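Local coordinates for protein TqaA (Penicillium aethiopicum, PDB 5EGF) that probably releases and macrocyclises the peptide made by a fungal nonribosomal peptide synthetase, this chain being its C-terminal condensation-like domain, at residues Thr47-Leu52 with Gln111-Asn116; Leu212-Ser217 with Asn314-Asn319. The protein carries 2 engineered substitutions. All coordinates share one frame; numbering follows the deposited sequence.

In the fold
Contact 1 comes first along the chain and is complete before contact 2 opens; their centres lie about 20 Å apart within one condensation domain. Contact 1 joins strand 47-53 to strand 110-115 in a small antiparallel sheet, whereas contact 2 rests the end of helix 208-217 on the loop between strands 303-310 and 329-336 of the six-stranded mixed sheet. The helix is the shared element: Leu212 packs on Leu52 and Gln111, and Tyr213 reaches the carboxylate of Asp50. The helix thus connects the small sheet near the N-terminus with a loop of the C-terminal half, near Asn311, which binds phosphopantetheine in another structure of this protein.

Contact 1 (Thr47-Leu52 with Gln111-Asn116); sequences TLEDLL and QLVLAN. With EDO (1,2-ethanediol), chain Z.
Thr47 and Ala115 form an antiparallel hydrogen-bonded pair, each backbone N lying 2.8 Å from the other residue's O. With Thr47 OG1 set between its backbone N and carbonyl carbon (chi1 48°), the hydroxyl lies against the Ala115 methyl and accepts Asn116 ND2 at 3.1 Å. That bond is almost straight at 172° and lies in the Asn116 amide plane, holding the end of the strand pair where Asn116 leaves the strand. Leu48 turns to the other face and brings CD1 across to the partner strand, 3.5 Å from Val113 O and close to Leu112 CB. Glu49 and Asp50 together stand opposite Val113, a classic beta bulge: Glu49 N donates to Val113 O at 2.9 Å, while the bond from Asp50 N to the same oxygen is weak. Glu49, its psi near-helical at -31°, extends its side chain past the Ala115 methyl, with Arg99 a distant, weak ion-pair partner. Asp50 packs CB against Val113 CG2 at 3.5 Å; its OD1 accepts Leu51 N at 2.8 Å on the anti side and also bonds Phe21 N and Tyr213 OH, a hydroxyl that lies close to OD2 as well. Leu51 and Leu112 lie alongside each other, pointing the same way. Leu52 closes the ladder by pairing with Gln111, and its CD1 leans across to Val113 CG2 at 3.8 Å. Gln111 OE1 accepts an ethanediol hydroxyl, probably from the crystallisation liquor, as well as Gln58 NE2. The chemistry differs between the faces: Leu48, Leu51, Leu112 and Leu114 make one apolar, beside helix 30-37, whereas the other buries the Asp50 carboxylate. Two N-H donors at OD1, with the Tyr213 hydroxyl a further partner, would probably favour ionised Asp50 and tie the bulge to its surroundings.

Contact 2 (Leu212-Ser217 with Asn314-Asn319); sequences LYHRVS and NLPMDN
His214 reaches from helix 208-217 to the loop and meets Met317, Leu315 and Pro316 with its imidazole. Its CG lies anti to the backbone N (chi1 -176°), which swings the ring off the helix toward the loop. His214 was modelled in two conformers, so its ring contacts hold for one of them only. Met317, present as selenomethionine from labelling, sets its CB over one ring face. This CB makes a CH-pi contact, 3.5 Å from the centroid of the His214 ring and 27° off the normal, displaced toward the CD2 and NE2 side of the ring. The chain then bends at its third torsion (chi3 57°), and CE returns toward the root of the imidazole, close to His214 CB and CG; the selenium itself stands oblique to the ring, 4.8 Å from the His214 centroid. Leu315 takes a different approach: its CD2 lies at the ring edge, near the plane, 3.7 Å from His214 CE1. The other methyl, Leu315 CD1, touches Arg215 CG at 3.6 Å, the two side chains crossing at about a right angle. Pro316 CD adds an oblique touch 3.9 Å from His214 CE1. The junction is therefore held by ring and aliphatic packing. Beyond its aliphatic part, Arg215 turns to other partners, a salt bridge from NH2 to Glu367 and a hydrogen bond from NE to His365 O. Ser217 OG donates to His214 O within the final turn of the helix. Tyr211 of that helix also touches Leu315 and Met317, while Leu212 and Tyr213, next to it in sequence, lean on Leu52 of strand 47-53; helix 208-217 is thereby sandwiched between that strand and the loop joining strands 303-310 and 329-336.

Contact 1 (Thr47-Leu52 with Gln111-Asn116)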
ATOM      1  N   THR C  47     -16.528   7.945  50.790  1.00 51.41           N
ATOM      2  CA  THR C  47     -17.705   7.149  51.077  1.00 50.90           C
ATOM      3  C   THR C  47     -18.606   7.033  49.863  1.00 50.58           C
ATOM      4  O   THR C  47     -18.583   7.893  48.979  1.00 54.19           O
ATOM      5  CB  THR C  47     -18.497   7.725  52.240  1.00 53.17           C
ATOM      6  OG1 THR C  47     -18.675   9.134  52.051  1.00 46.76           O
ATOM      7  CG2 THR C  47     -17.742   7.482  53.525  1.00 56.43           C
ATOM      8  N   LEU C  48     -19.381   5.949  49.835  1.00 50.24           N
ATOM      9  CA  LEU C  48     -20.439   5.741  48.865  1.00 45.85           C
ATOM     10  C   LEU C  48     -21.727   6.403  49.355  1.00 50.58           C
ATOM     11  O   LEU C  48     -22.262   6.074  50.426  1.00 48.62           O
ATOM     12  CB  LEU C  48     -20.650   4.248  48.636  1.00 50.51           C
ATOM     13  CG  LEU C  48     -21.660   3.887  47.546  1.00 54.90           C
ATOM     14  CD1 LEU C  48     -21.334   4.624  46.238  1.00 48.04           C
ATOM     15  CD2 LEU C  48     -21.693   2.370  47.350  1.00 55.27           C
ATOM     16  N   GLU C  49     -22.221   7.342  48.558  1.00 59.61           N
ATOM     17  CA  GLU C  49     -23.338   8.183  48.954  1.00 59.19           C
ATOM     18  C   GLU C  49     -24.638   7.904  48.182  1.00 60.58           C
ATOM     19  O   GLU C  49     -25.742   8.116  48.705  1.00 59.53           O
ATOM     20  CB  GLU C  49     -22.954   9.642  48.789  1.00 56.23           C
ATOM     21  CG  GLU C  49     -24.155  10.535  48.651  1.00 59.67           C
ATOM     22  CD  GLU C  49     -23.774  11.985  48.525  1.00 64.28           C
ATOM     23  OE1 GLU C  49     -24.438  12.710  47.748  1.00 63.10           O
ATOM     24  OE2 GLU C  49     -22.813  12.402  49.211  1.00 67.84           O
ATOM     25  N   ASP C  50     -24.503   7.473  46.929  1.00 54.37           N
ATOM     26  CA  ASP C  50     -25.635   6.961  46.158  1.00 50.94           C
ATOM     27  C   ASP C  50     -25.117   5.943  45.163  1.00 51.93           C
ATOM     28  O   ASP C  50     -23.903   5.828  44.953  1.00 55.21           O
ATOM     29  CB  ASP C  50     -26.383   8.077  45.444  1.00 49.72           C
ATOM     30  CG  ASP C  50     -27.869   7.827  45.386  1.00 53.09           C
ATOM     31  OD1 ASP C  50     -28.281   6.643  45.346  1.00 54.14           O
ATOM     32  OD2 ASP C  50     -28.626   8.822  45.388  1.00 49.83           O
ATOM     33  N   LEU C  51     -26.028   5.177  44.580  1.00 44.71           N
ATOM     34  CA  LEU C  51     -25.653   4.209  43.560  1.00 45.75           C
ATOM     35  C   LEU C  51     -26.845   3.944  42.655  1.00 50.19           C
ATOM     36  O   LEU C  51     -27.840   3.309  43.088  1.00 50.67           O
ATOM     37  CB  LEU C  51     -25.131   2.904  44.167  1.00 48.95           C
ATOM     38  CG  LEU C  51     -24.557   1.925  43.129  1.00 48.60           C
ATOM     39  CD1 LEU C  51     -23.608   0.941  43.765  1.00 55.82           C
ATOM     40  CD2 LEU C  51     -25.675   1.185  42.417  1.00 51.96           C
ATOM     41  N   LEU C  52     -26.740   4.448  41.417  1.00 46.20           N
ATOM     42  CA  LEU C  52     -27.848   4.442  40.469  1.00 45.95           C
ATOM     43  C   LEU C  52     -27.418   3.877  39.134  1.00 46.62           C
ATOM     44  O   LEU C  52     -26.226   3.685  38.898  1.00 44.71           O
ATOM     45  CB  LEU C  52     -28.371   5.857  40.232  1.00 45.38           C
ATOM     46  CG  LEU C  52     -28.643   6.753  41.420  1.00 44.71           C
ATOM     47  CD1 LEU C  52     -27.345   7.396  41.887  1.00 46.44           C
ATOM     48  CD2 LEU C  52     -29.651   7.794  40.996  1.00 42.90           C
ATOM     49  N   GLN C 111     -23.787   4.463  38.224  1.00 44.75           N
ATOM     50  CA  GLN C 111     -23.120   5.628  38.765  1.00 43.74           C
ATOM     51  C   GLN C 111     -22.870   5.411  40.243  1.00 47.04           C
ATOM     52  O   GLN C 111     -23.820   5.221  41.018  1.00 49.57           O
ATOM     53  CB  GLN C 111     -24.024   6.852  38.611  1.00 43.97           C
ATOM     54  CG  GLN C 111     -24.033   7.465  37.227  1.00 44.43           C
ATOM     55  CD  GLN C 111     -25.210   8.410  37.001  1.00 42.20           C
ATOM     56  OE1 GLN C 111     -25.033   9.625  36.926  1.00 43.72           O
ATOM     57  NE2 GLN C 111     -26.414   7.852  36.859  1.00 43.16           N
ATOM     58  N   LEU C 112     -21.606   5.430  40.653  1.00 43.03           N
ATOM     59  CA  LEU C 112     -21.311   5.469  42.080  1.00 44.11           C
ATOM     60  C   LEU C 112     -21.082   6.922  42.471  1.00 44.42           C
ATOM     61  O   LEU C 112     -20.127   7.551  42.026  1.00 48.46           O
ATOM     62  CB  LEU C 112     -20.094   4.621  42.431  1.00 46.04           C
ATOM     63  CG  LEU C 112     -20.304   3.112  42.523  1.00 50.67           C
ATOM     64  CD1 LEU C 112     -20.618   2.502  41.158  1.00 53.40           C
ATOM     65  CD2 LEU C 112     -19.055   2.496  43.107  1.00 54.10           C
ATOM     66  N   VAL C 113     -21.983   7.481  43.263  1.00 54.01           N
ATOM     67  CA  VAL C 113     -21.789   8.844  43.734  1.00 53.25           C
ATOM     68  C   VAL C 113     -20.922   8.814  44.989  1.00 57.10           C
ATOM     69  O   VAL C 113     -21.221   8.100  45.949  1.00 57.34           O
ATOM     70  CB  VAL C 113     -23.119   9.516  44.047  1.00 55.12           C
ATOM     71  CG1 VAL C 113     -22.945  11.033  44.091  1.00 53.28           C
ATOM     72  CG2 VAL C 113     -24.133   9.133  42.995  1.00 52.74           C
ATOM     73  N   LEU C 114     -19.844   9.588  44.978  1.00 59.36           N
ATOM     74  CA  LEU C 114     -18.892   9.570  46.081  1.00 56.69           C
ATOM     75  C   LEU C 114     -19.045  10.761  47.025  1.00 53.86           C
ATOM     76  O   LEU C 114     -19.493  11.843  46.632  1.00 54.53           O
ATOM     77  CB  LEU C 114     -17.465   9.514  45.532  1.00 51.25           C
ATOM     78  CG  LEU C 114     -16.812   8.137  45.560  1.00 56.84           C
ATOM     79  CD1 LEU C 114     -17.832   7.029  45.340  1.00 54.38           C
ATOM     80  CD2 LEU C 114     -15.675   8.068  44.533  1.00 58.70           C
ATOM     81  N   ALA C 115     -18.673  10.553  48.282  1.00 55.61           N
ATOM     82  CA  ALA C 115     -18.621  11.646  49.252  1.00 56.67           C
ATOM     83  C   ALA C 115     -17.291  11.550  49.990  1.00 52.80           C
ATOM     84  O   ALA C 115     -16.556  10.566  49.818  1.00 51.98           O
ATOM     85  CB  ALA C 115     -19.807  11.568  50.230  1.00 54.12           C
ATOM     86  N   ASN C 116     -16.982  12.555  50.811  1.00 54.84           N
ATOM     87  CA  ASN C 116     -15.704  12.581  51.522  1.00 54.20           C
ATOM     88  C   ASN C 116     -14.594  12.347  50.534  1.00 56.26           C
ATOM     89  O   ASN C 116     -13.719  11.484  50.725  1.00 53.40           O
ATOM     90  CB  ASN C 116     -15.663  11.528  52.624  1.00 55.70           C
ATOM     91  CG  ASN C 116     -16.481  11.933  53.818  1.00 60.99           C
ATOM     92  OD1 ASN C 116     -16.106  12.851  54.560  1.00 62.30           O
ATOM     93  ND2 ASN C 116     -17.624  11.276  54.003  1.00 57.65           N
TER
HETATM   94  C1  EDO Z 503     -25.065  11.394  39.511  1.00 57.12           C
HETATM   95  O1  EDO Z 503     -23.987  10.449  39.470  1.00 57.12           O
HETATM   96  C2  EDO Z 503     -24.739  12.525  40.482  1.00 57.12           C
HETATM   97  O2  EDO Z 503     -25.711  13.575  40.371  1.00 57.12           O

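Contact 2 (Leu212-Ser217 with Asn314-Asn319)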
ATOM      1  N   LEU C 212     -32.653  11.721  37.880  1.00 47.08           N
ATOM      2  CA  LEU C 212     -33.041  10.336  37.699  1.00 46.66           C
ATOM      3  C   LEU C 212     -34.237   9.976  38.597  1.00 48.62           C
ATOM      4  O   LEU C 212     -35.274   9.527  38.089  1.00 49.70           O
ATOM      5  CB  LEU C 212     -31.846   9.410  37.923  1.00 44.91           C
ATOM      6  CG  LEU C 212     -30.596   9.751  37.084  1.00 47.12           C
ATOM      7  CD1 LEU C 212     -29.506   8.688  37.256  1.00 36.87           C
ATOM      8  CD2 LEU C 212     -30.964   9.925  35.600  1.00 37.83           C
ATOM      9  N   TYR C 213     -34.102  10.198  39.909  1.00 50.88           N
ATOM     10  CA  TYR C 213     -35.163   9.903  40.885  1.00 54.11           C
ATOM     11  C   TYR C 213     -36.505  10.501  40.481  1.00 54.76           C
ATOM     12  O   TYR C 213     -37.548   9.869  40.632  1.00 56.63           O
ATOM     13  CB  TYR C 213     -34.797  10.410  42.296  1.00 55.18           C
ATOM     14  CG  TYR C 213     -33.749   9.570  42.993  1.00 52.94           C
ATOM     15  CD1 TYR C 213     -33.974   8.221  43.246  1.00 51.07           C
ATOM     16  CD2 TYR C 213     -32.535  10.121  43.397  1.00 50.97           C
ATOM     17  CE1 TYR C 213     -33.005   7.433  43.879  1.00 53.26           C
ATOM     18  CE2 TYR C 213     -31.567   9.343  44.031  1.00 49.19           C
ATOM     19  CZ  TYR C 213     -31.810   7.999  44.265  1.00 48.74           C
ATOM     20  OH  TYR C 213     -30.860   7.211  44.877  1.00 50.51           O
ATOM     21  N   HIS C 214     -36.459  11.726  39.972  1.00 62.08           N
ATOM     22  CA  HIS C 214     -37.657  12.439  39.561  1.00 62.29           C
ATOM     23  C   HIS C 214     -38.311  11.784  38.340  1.00 65.71           C
ATOM     24  O   HIS C 214     -39.540  11.696  38.256  1.00 67.59           O
ATOM     25  CB  HIS C 214     -37.318  13.900  39.273  0.51 63.17           C
ATOM     26  CG  HIS C 214     -38.508  14.737  38.933  0.51 75.24           C
ATOM     27  ND1 HIS C 214     -39.146  14.661  37.712  0.51 77.72           N
ATOM     28  CD2 HIS C 214     -39.183  15.663  39.653  0.51 77.40           C
ATOM     29  CE1 HIS C 214     -40.163  15.506  37.696  0.51 75.51           C
ATOM     30  NE2 HIS C 214     -40.206  16.128  38.860  0.51 78.24           N
ATOM     31  N   ARG C 215     -37.490  11.329  37.394  1.00 65.68           N
ATOM     32  CA  ARG C 215     -37.993  10.647  36.193  1.00 66.32           C
ATOM     33  C   ARG C 215     -38.788   9.411  36.561  1.00 66.87           C
ATOM     34  O   ARG C 215     -39.823   9.113  35.966  1.00 65.50           O
ATOM     35  CB  ARG C 215     -36.837  10.186  35.309  1.00 63.70           C
ATOM     36  CG  ARG C 215     -36.305  11.206  34.333  1.00 56.55           C
ATOM     37  CD  ARG C 215     -34.917  10.786  33.938  1.00 55.64           C
ATOM     38  NE  ARG C 215     -34.839  10.094  32.661  1.00 54.68           N
ATOM     39  CZ  ARG C 215     -34.216   8.933  32.465  1.00 58.80           C
ATOM     40  NH1 ARG C 215     -33.638   8.296  33.478  1.00 56.48           N
ATOM     41  NH2 ARG C 215     -34.182   8.397  31.248  1.00 56.10           N
ATOM     42  N   VAL C 216     -38.269   8.670  37.530  1.00 56.69           N
ATOM     43  CA  VAL C 216     -38.908   7.448  37.967  1.00 59.49           C
ATOM     44  C   VAL C 216     -40.157   7.752  38.798  1.00 60.95           C
ATOM     45  O   VAL C 216     -41.153   7.027  38.718  1.00 59.29           O
ATOM     46  CB  VAL C 216     -37.924   6.564  38.750  1.00 57.70           C
ATOM     47  CG1 VAL C 216     -38.646   5.749  39.804  1.00 55.95           C
ATOM     48  CG2 VAL C 216     -37.164   5.660  37.791  1.00 59.34           C
ATOM     49  N   SER C 217     -40.109   8.834  39.574  1.00 65.57           N
ATOM     50  CA  SER C 217     -41.242   9.207  40.418  1.00 67.06           C
ATOM     51  C   SER C 217     -42.479   9.414  39.561  1.00 68.86           C
ATOM     52  O   SER C 217     -43.589   9.077  39.973  1.00 72.92           O
ATOM     53  CB  SER C 217     -40.945  10.480  41.217  1.00 67.25           C
ATOM     54  OG  SER C 217     -41.309  11.644  40.488  1.00 66.30           O
ATOM     55  N   ASN C 314     -37.407  19.440  30.335  1.00 75.13           N
ATOM     56  CA  ASN C 314     -38.765  19.963  30.324  1.00 78.26           C
ATOM     57  C   ASN C 314     -39.598  19.377  31.452  1.00 77.59           C
ATOM     58  O   ASN C 314     -40.680  19.870  31.764  1.00 81.04           O
ATOM     59  CB  ASN C 314     -39.415  19.745  28.962  1.00 75.76           C
ATOM     60  CG  ASN C 314     -38.913  20.734  27.930  1.00 84.64           C
ATOM     61  OD1 ASN C 314     -39.495  21.807  27.744  1.00 88.91           O
ATOM     62  ND2 ASN C 314     -37.806  20.393  27.272  1.00 79.99           N
ATOM     63  N   LEU C 315     -39.068  18.310  32.043  1.00 58.86           N
ATOM     64  CA  LEU C 315     -39.488  17.828  33.357  1.00 63.06           C
ATOM     65  C   LEU C 315     -39.663  19.003  34.331  1.00 66.11           C
ATOM     66  O   LEU C 315     -38.810  19.896  34.402  1.00 70.11           O
ATOM     67  CB  LEU C 315     -38.455  16.841  33.907  1.00 57.96           C
ATOM     68  CG  LEU C 315     -38.646  15.402  33.434  1.00 56.22           C
ATOM     69  CD1 LEU C 315     -37.412  14.547  33.705  1.00 56.97           C
ATOM     70  CD2 LEU C 315     -39.870  14.813  34.118  1.00 63.40           C
ATOM     71  N   PRO C 316     -40.777  19.012  35.082  1.00 84.59           N
ATOM     72  CA  PRO C 316     -41.144  20.160  35.915  1.00 83.78           C
ATOM     73  C   PRO C 316     -40.515  20.147  37.306  1.00 86.56           C
ATOM     74  O   PRO C 316     -41.037  20.802  38.203  1.00 91.49           O
ATOM     75  CB  PRO C 316     -42.660  20.006  36.031  1.00 82.16           C
ATOM     76  CG  PRO C 316     -42.852  18.519  36.068  1.00 82.17           C
ATOM     77  CD  PRO C 316     -41.790  17.942  35.153  1.00 83.56           C
HETATM   78  N   MSE C 317     -39.422  19.418  37.493  1.00 79.25           N
HETATM   79  CA  MSE C 317     -38.728  19.438  38.775  1.00 82.15           C
HETATM   80  C   MSE C 317     -38.109  20.807  39.012  1.00 86.25           C
HETATM   81  O   MSE C 317     -38.108  21.661  38.121  1.00 84.35           O
HETATM   82  CB  MSE C 317     -37.652  18.370  38.831  1.00 79.72           C
HETATM   83  CG  MSE C 317     -36.325  18.830  38.316  1.00 82.30           C
HETATM   84 SE   MSE C 317     -35.113  17.328  38.267  1.00 95.95          SE
HETATM   85  CE  MSE C 317     -36.213  16.189  37.114  1.00 75.87           C
ATOM     86  N   ASP C 318     -37.594  21.015  40.220  1.00 95.11           N
ATOM     87  CA  ASP C 318     -37.053  22.314  40.602  1.00 96.23           C
ATOM     88  C   ASP C 318     -35.557  22.382  40.331  1.00 95.00           C
ATOM     89  O   ASP C 318     -34.837  21.401  40.540  1.00 93.22           O
ATOM     90  CB  ASP C 318     -37.346  22.594  42.073  1.00 96.07           C
ATOM     91  CG  ASP C 318     -38.715  22.096  42.492  1.00105.11           C
ATOM     92  OD1 ASP C 318     -38.820  20.909  42.878  1.00105.11           O
ATOM     93  OD2 ASP C 318     -39.684  22.884  42.426  1.00105.14           O
ATOM     94  N   ASN C 319     -35.100  23.544  39.874  1.00105.03           N
ATOM     95  CA  ASN C 319     -33.713  23.712  39.450  1.00104.63           C
ATOM     96  C   ASN C 319     -33.375  22.789  38.290  1.00104.10           C
ATOM     97  O   ASN C 319     -32.234  22.361  38.141  1.00102.50           O
ATOM     98  CB  ASN C 319     -32.742  23.492  40.616  1.00107.18           C
ATOM     99  CG  ASN C 319     -32.433  24.775  41.360  1.00110.27           C
ATOM    100  OD1 ASN C 319     -32.274  25.832  40.748  1.00112.68           O
ATOM    101  ND2 ASN C 319     -32.358  24.694  42.685  1.00106.60           N
TER